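Local coordinates for microcompartments protein (Desulfitobacterium hafniense, PDB 3NWG) that probably forms part of the protein shell of a bacterial microcompartment, as a structural protein carrying two BMC domains, at residues A[119-124]-A[138-143]; A[146-151]-A[167-172]. All blocks are in the same frame, centred on the assembly; numbering follows the deposited sequence.

Contact 1. Residues A[119-124]-A[138-143]; sequences GQVDLV and VTLTGD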
loop_
_atom_site.group_PDB
_atom_site.type_symbol
_atom_site.label_atom_id
_atom_site.label_comp_id
_atom_site.label_asym_id
_atom_site.label_seq_id
_atom_site.Cartn_x
_atom_site.Cartn_y
_atom_site.Cartn_z
ATOM N N GLY A 119 -27.670 24.782 -2.966
ATOM C CA GLY A 119 -26.681 25.796 -2.609
ATOM C C GLY A 119 -25.236 25.445 -2.943
ATOM O O GLY A 119 -24.965 24.597 -3.808
ATOM N N GLN A 120 -24.323 26.101 -2.231
ATOM C CA GLN A 120 -22.903 26.140 -2.575
ATOM C C GLN A 120 -22.083 25.282 -1.607
ATOM O O GLN A 120 -21.552 25.774 -0.603
ATOM C CB GLN A 120 -22.384 27.589 -2.571
ATOM C CG GLN A 120 -23.440 28.675 -2.888
ATOM C CD GLN A 120 -24.221 29.172 -1.642
ATOM O OE1 GLN A 120 -24.699 28.371 -0.817
ATOM N NE2 GLN A 120 -24.350 30.506 -1.513
ATOM N N VAL A 121 -22.003 23.992 -1.912
ATOM C CA VAL A 121 -21.147 23.066 -1.183
ATOM C C VAL A 121 -20.279 22.346 -2.211
ATOM O O VAL A 121 -20.557 22.400 -3.406
ATOM C CB VAL A 121 -21.973 22.031 -0.342
ATOM C CG1 VAL A 121 -22.659 22.702 0.844
ATOM C CG2 VAL A 121 -22.994 21.308 -1.206
ATOM N N ASP A 122 -19.219 21.700 -1.749
ATOM C CA ASP A 122 -18.487 20.749 -2.567
ATOM C C ASP A 122 -18.447 19.445 -1.803
ATOM O O ASP A 122 -18.068 19.435 -0.636
ATOM C CB ASP A 122 -17.070 21.251 -2.863
ATOM C CG ASP A 122 -17.063 22.495 -3.761
ATOM O OD1 ASP A 122 -17.378 22.382 -4.975
ATOM O OD2 ASP A 122 -16.742 23.598 -3.249
ATOM N N LEU A 123 -18.868 18.350 -2.435
ATOM C CA LEU A 123 -18.754 17.028 -1.811
ATOM C C LEU A 123 -17.277 16.730 -1.679
ATOM O O LEU A 123 -16.493 17.087 -2.560
ATOM C CB LEU A 123 -19.458 15.937 -2.630
ATOM C CG LEU A 123 -20.942 16.060 -3.013
ATOM C CD1 LEU A 123 -21.426 14.772 -3.615
ATOM C CD2 LEU A 123 -21.842 16.438 -1.849
ATOM N N VAL A 124 -16.888 16.119 -0.568
ATOM C CA VAL A 124 -15.472 15.850 -0.315
ATOM C C VAL A 124 -15.149 14.387 -0.616
ATOM O O VAL A 124 -14.213 14.102 -1.361
ATOM C CB VAL A 124 -15.036 16.248 1.111
ATOM C CG1 VAL A 124 -13.557 15.989 1.305
ATOM C CG2 VAL A 124 -15.345 17.705 1.368
ATOM N N VAL A 138 -21.362 10.377 3.031
ATOM C CA VAL A 138 -20.876 11.499 2.242
ATOM C C VAL A 138 -20.415 12.625 3.168
ATOM O O VAL A 138 -21.045 12.892 4.191
ATOM C CB VAL A 138 -21.929 11.992 1.195
ATOM C CG1 VAL A 138 -23.203 12.464 1.858
ATOM C CG2 VAL A 138 -21.357 13.088 0.296
ATOM N N THR A 139 -19.282 13.240 2.823
ATOM C CA THR A 139 -18.819 14.451 3.496
ATOM C C THR A 139 -18.805 15.600 2.493
ATOM O O THR A 139 -18.560 15.390 1.296
ATOM C CB THR A 139 -17.407 14.309 4.097
ATOM O OG1 THR A 139 -16.472 14.031 3.046
ATOM C CG2 THR A 139 -17.346 13.207 5.158
ATOM N N LEU A 140 -19.082 16.805 2.988
ATOM C CA LEU A 140 -19.067 18.008 2.176
ATOM C C LEU A 140 -18.625 19.238 2.980
ATOM O O LEU A 140 -18.675 19.228 4.203
ATOM C CB LEU A 140 -20.421 18.224 1.487
ATOM C CG LEU A 140 -21.839 18.148 2.101
ATOM C CD1 LEU A 140 -22.085 16.990 3.050
ATOM C CD2 LEU A 140 -22.239 19.448 2.746
ATOM N N THR A 141 -18.157 20.276 2.289
ATOM C CA THR A 141 -17.842 21.545 2.933
ATOM C C THR A 141 -18.445 22.731 2.222
ATOM O O THR A 141 -18.941 22.620 1.107
ATOM C CB THR A 141 -16.333 21.815 3.031
ATOM O OG1 THR A 141 -15.714 21.519 1.773
ATOM C CG2 THR A 141 -15.736 20.968 4.081
ATOM N N GLY A 142 -18.362 23.868 2.906
ATOM C CA GLY A 142 -18.849 25.171 2.460
ATOM C C GLY A 142 -18.862 26.055 3.701
ATOM O O GLY A 142 -18.337 25.667 4.751
ATOM N N ASP A 143 -19.447 27.243 3.602
ATOM C CA ASP A 143 -19.658 28.048 4.800
ATOM C C ASP A 143 -20.713 27.335 5.659
ATOM O O ASP A 143 -21.375 26.408 5.198
ATOM C CB ASP A 143 -20.069 29.475 4.431
ATOM C CG ASP A 143 -21.472 29.547 3.855
ATOM O OD1 ASP A 143 -21.586 29.828 2.639
ATOM O OD2 ASP A 143 -22.454 29.305 4.613
#
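D122 and T141 pair in the antiparallel hairpin of strands 122-127 and 136-142; strand 122-127 is an outermost strand of the second BMC-domain sheet within this chain. This hydrogen-bonded pair is closed by D122 N to T141 O and by T141 N to D122 O, both 3.0 Å. One step on, L123 and L140 form a non-hydrogen-bonded pair, and V124 N to T139 O is the next bond of the hairpin. D122 O also receives the CA-H of L140, and T141 O that of V121.

L123 and L140 lie on the face that meets the helices. Methyl CD2 of L123 rests 4.0 Å from L140 CB and equally far from V138 CG2, while L123 and V138 both also touch helix 105-117. In L140, chi1 (47°) sets CG between the backbone N and the carbonyl carbon. Its CD2 methyl lies 3.8 Å from V121 CG1. V121 and L140 each pack on V147 of helix 144-160. On the face of D122 and T141, V124 CG2 comes to 3.9 Å from T141 OG1. V124 CB also lies beside T139 OG1, a hydroxyl that has a weak hydrogen bond to E125 N. D143, right before helix 144-160, is its N-cap. Such a hairpin, with helices over one face, is characteristic of the alpha/beta BMC fold.

Contact 2. Residues A[146-151]-A[167-172]; sequences SVESSV and KVVIPS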
loop_
_atom_site.group_PDB
_atom_site.type_symbol
_atom_site.label_atom_id
_atom_site.label_comp_id
_atom_site.label_asym_id
_atom_site.label_seq_id
_atom_site.Cartn_x
_atom_site.Cartn_y
_atom_site.Cartn_z
ATOM N N SER A 146 -24.613 27.290 4.386
ATOM C CA SER A 146 -24.749 26.470 3.180
ATOM C C SER A 146 -24.741 24.972 3.507
ATOM O O SER A 146 -25.598 24.224 3.027
ATOM C CB SER A 146 -23.638 26.790 2.177
ATOM O OG SER A 146 -23.700 28.135 1.733
ATOM N N VAL A 147 -23.778 24.556 4.336
ATOM C CA VAL A 147 -23.628 23.160 4.733
ATOM C C VAL A 147 -24.819 22.706 5.552
ATOM O O VAL A 147 -25.334 21.614 5.333
ATOM C CB VAL A 147 -22.342 22.930 5.535
ATOM C CG1 VAL A 147 -22.363 21.573 6.202
ATOM C CG2 VAL A 147 -21.117 23.068 4.630
ATOM N N GLU A 148 -25.260 23.549 6.482
ATOM C CA GLU A 148 -26.386 23.239 7.350
ATOM C C GLU A 148 -27.655 22.924 6.577
ATOM O O GLU A 148 -28.417 22.037 6.968
ATOM C CB GLU A 148 -26.680 24.400 8.297
ATOM C CG GLU A 148 -25.779 24.494 9.528
ATOM C CD GLU A 148 -26.106 23.444 10.582
ATOM O OE1 GLU A 148 -26.937 22.535 10.293
ATOM O OE2 GLU A 148 -25.527 23.526 11.696
ATOM N N SER A 149 -27.900 23.658 5.497
ATOM C CA SER A 149 -29.168 23.526 4.800
ATOM C C SER A 149 -29.051 22.497 3.698
ATOM O O SER A 149 -30.050 21.989 3.198
ATOM C CB SER A 149 -29.631 24.870 4.238
ATOM O OG SER A 149 -28.730 25.314 3.252
ATOM N N SER A 150 -27.810 22.201 3.335
ATOM C CA SER A 150 -27.504 21.153 2.392
ATOM C C SER A 150 -27.599 19.765 3.028
ATOM O O SER A 150 -28.084 18.823 2.386
ATOM C CB SER A 150 -26.122 21.370 1.811
ATOM O OG SER A 150 -25.952 20.559 0.681
ATOM N N VAL A 151 -27.153 19.611 4.275
ATOM C CA VAL A 151 -27.373 18.319 4.895
ATOM C C VAL A 151 -28.810 18.114 5.365
ATOM O O VAL A 151 -29.287 16.985 5.368
ATOM C CB VAL A 151 -26.313 17.868 5.987
ATOM C CG1 VAL A 151 -24.952 18.543 5.806
ATOM C CG2 VAL A 151 -26.865 17.975 7.397
ATOM N N LYS A 167 -26.322 12.258 10.884
ATOM C CA LYS A 167 -25.595 13.350 10.238
ATOM C C LYS A 167 -25.030 14.317 11.271
ATOM O O LYS A 167 -25.489 14.363 12.409
ATOM C CB LYS A 167 -26.475 14.132 9.256
ATOM C CG LYS A 167 -27.972 14.153 9.552
ATOM C CD LYS A 167 -28.396 14.961 10.742
ATOM C CE LYS A 167 -29.773 14.474 11.181
ATOM N NZ LYS A 167 -30.165 15.060 12.480
ATOM N N VAL A 168 -24.020 15.074 10.861
ATOM C CA VAL A 168 -23.413 16.080 11.704
ATOM C C VAL A 168 -22.987 17.238 10.821
ATOM O O VAL A 168 -22.629 17.034 9.656
ATOM C CB VAL A 168 -22.188 15.532 12.521
ATOM C CG1 VAL A 168 -22.587 14.348 13.382
ATOM C CG2 VAL A 168 -21.012 15.182 11.628
ATOM N N VAL A 169 -23.069 18.447 11.370
ATOM C CA VAL A 169 -22.384 19.606 10.807
ATOM C C VAL A 169 -21.378 20.084 11.855
ATOM O O VAL A 169 -21.736 20.366 13.005
ATOM C CB VAL A 169 -23.370 20.726 10.389
ATOM C CG1 VAL A 169 -22.632 21.993 9.962
ATOM C CG2 VAL A 169 -24.312 20.245 9.269
ATOM N N ILE A 170 -20.114 20.120 11.460
ATOM C CA ILE A 170 -19.050 20.564 12.323
ATOM C C ILE A 170 -18.536 21.849 11.702
ATOM O O ILE A 170 -17.850 21.796 10.686
ATOM C CB ILE A 170 -17.929 19.498 12.409
ATOM C CG1 ILE A 170 -18.522 18.143 12.820
ATOM C CG2 ILE A 170 -16.779 19.940 13.351
ATOM C CD1 ILE A 170 -17.558 16.958 12.658
ATOM N N PRO A 171 -18.885 23.009 12.304
ATOM C CA PRO A 171 -18.596 24.372 11.835
ATOM C C PRO A 171 -17.107 24.698 11.762
ATOM O O PRO A 171 -16.639 25.232 10.752
ATOM C CB PRO A 171 -19.255 25.249 12.898
ATOM C CG PRO A 171 -20.268 24.386 13.541
ATOM C CD PRO A 171 -19.638 23.048 13.572
ATOM N N SER A 172 -16.371 24.390 12.823
ATOM C CA SER A 172 -14.930 24.601 12.816
ATOM C C SER A 172 -14.254 23.308 13.198
ATOM O O SER A 172 -13.968 23.070 14.374
ATOM C CB SER A 172 -14.515 25.726 13.757
ATOM O OG SER A 172 -15.262 26.898 13.483
#
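V169 of strand 167-170 meets three side chains of helix 146-151, which runs antiparallel to the strand (174°) with the axes 8.9 Å apart at their closest.

The apolar contacts involve its two methyls. V147, with CG1 anti to its backbone N (chi1 167°), brings that methyl to 3.8 Å from V169 CG1, the two valines passing alongside one another, oppositely directed. A helical turn later, CG1 and CG2 of V151 both lie 3.9 Å from V169 CG2, and V151 CG2 lies 4.3 Å from K167 CB. V147 and V151 extend this packing to A96 and I100 of strand 96-102.

The polar group contributes only van der Waals contact. The chain of E148 bends at chi2 (-74°), which brings CD over V169; OE1 then lies 3.6 Å from V169 CG2 and OE2 3.7 Å from V169 CG1. An alanine at V169 would remove both methyls and would probably leave V147 and V151 facing a gap, with the E148 carboxylate resting on CB alone.

No hydrogen bond joins helix and strand; V151 N to V147 O belongs to the helix itself. Beyond the strand, S172 O accepts a hydrogen bond from K25 NZ of a neighbouring subunit. A helix laid antiparallel over strand 164-170, the outermost strand at the other end of the sheet within this chain, is characteristic of the beta-alpha-beta crossover in the BMC fold.

Contacts 1 and 2 follow one another along the chain, their centres about 8 Å apart, and reach the same sheet of the second BMC domain. Strand 136-142 leads into helix 144-160; contact 1 pairs the hairpin strands and contact 2 packs the helix on strand 164-170, beyond strand 96-102. They touch where Q120 OE1 lies 2.7 Å from S146 OG, a probable hydrogen bond; D143 OD1 is also within hydrogen-bonding distance of this hydroxyl. V147 CG1 packs on V169, while V147 also touches V121 and L140 and its CG2 lies against the backbone of T141 and G142. A glycerol, probably from the crystallisation liquor, lies about 6 Å from the T139 side chain.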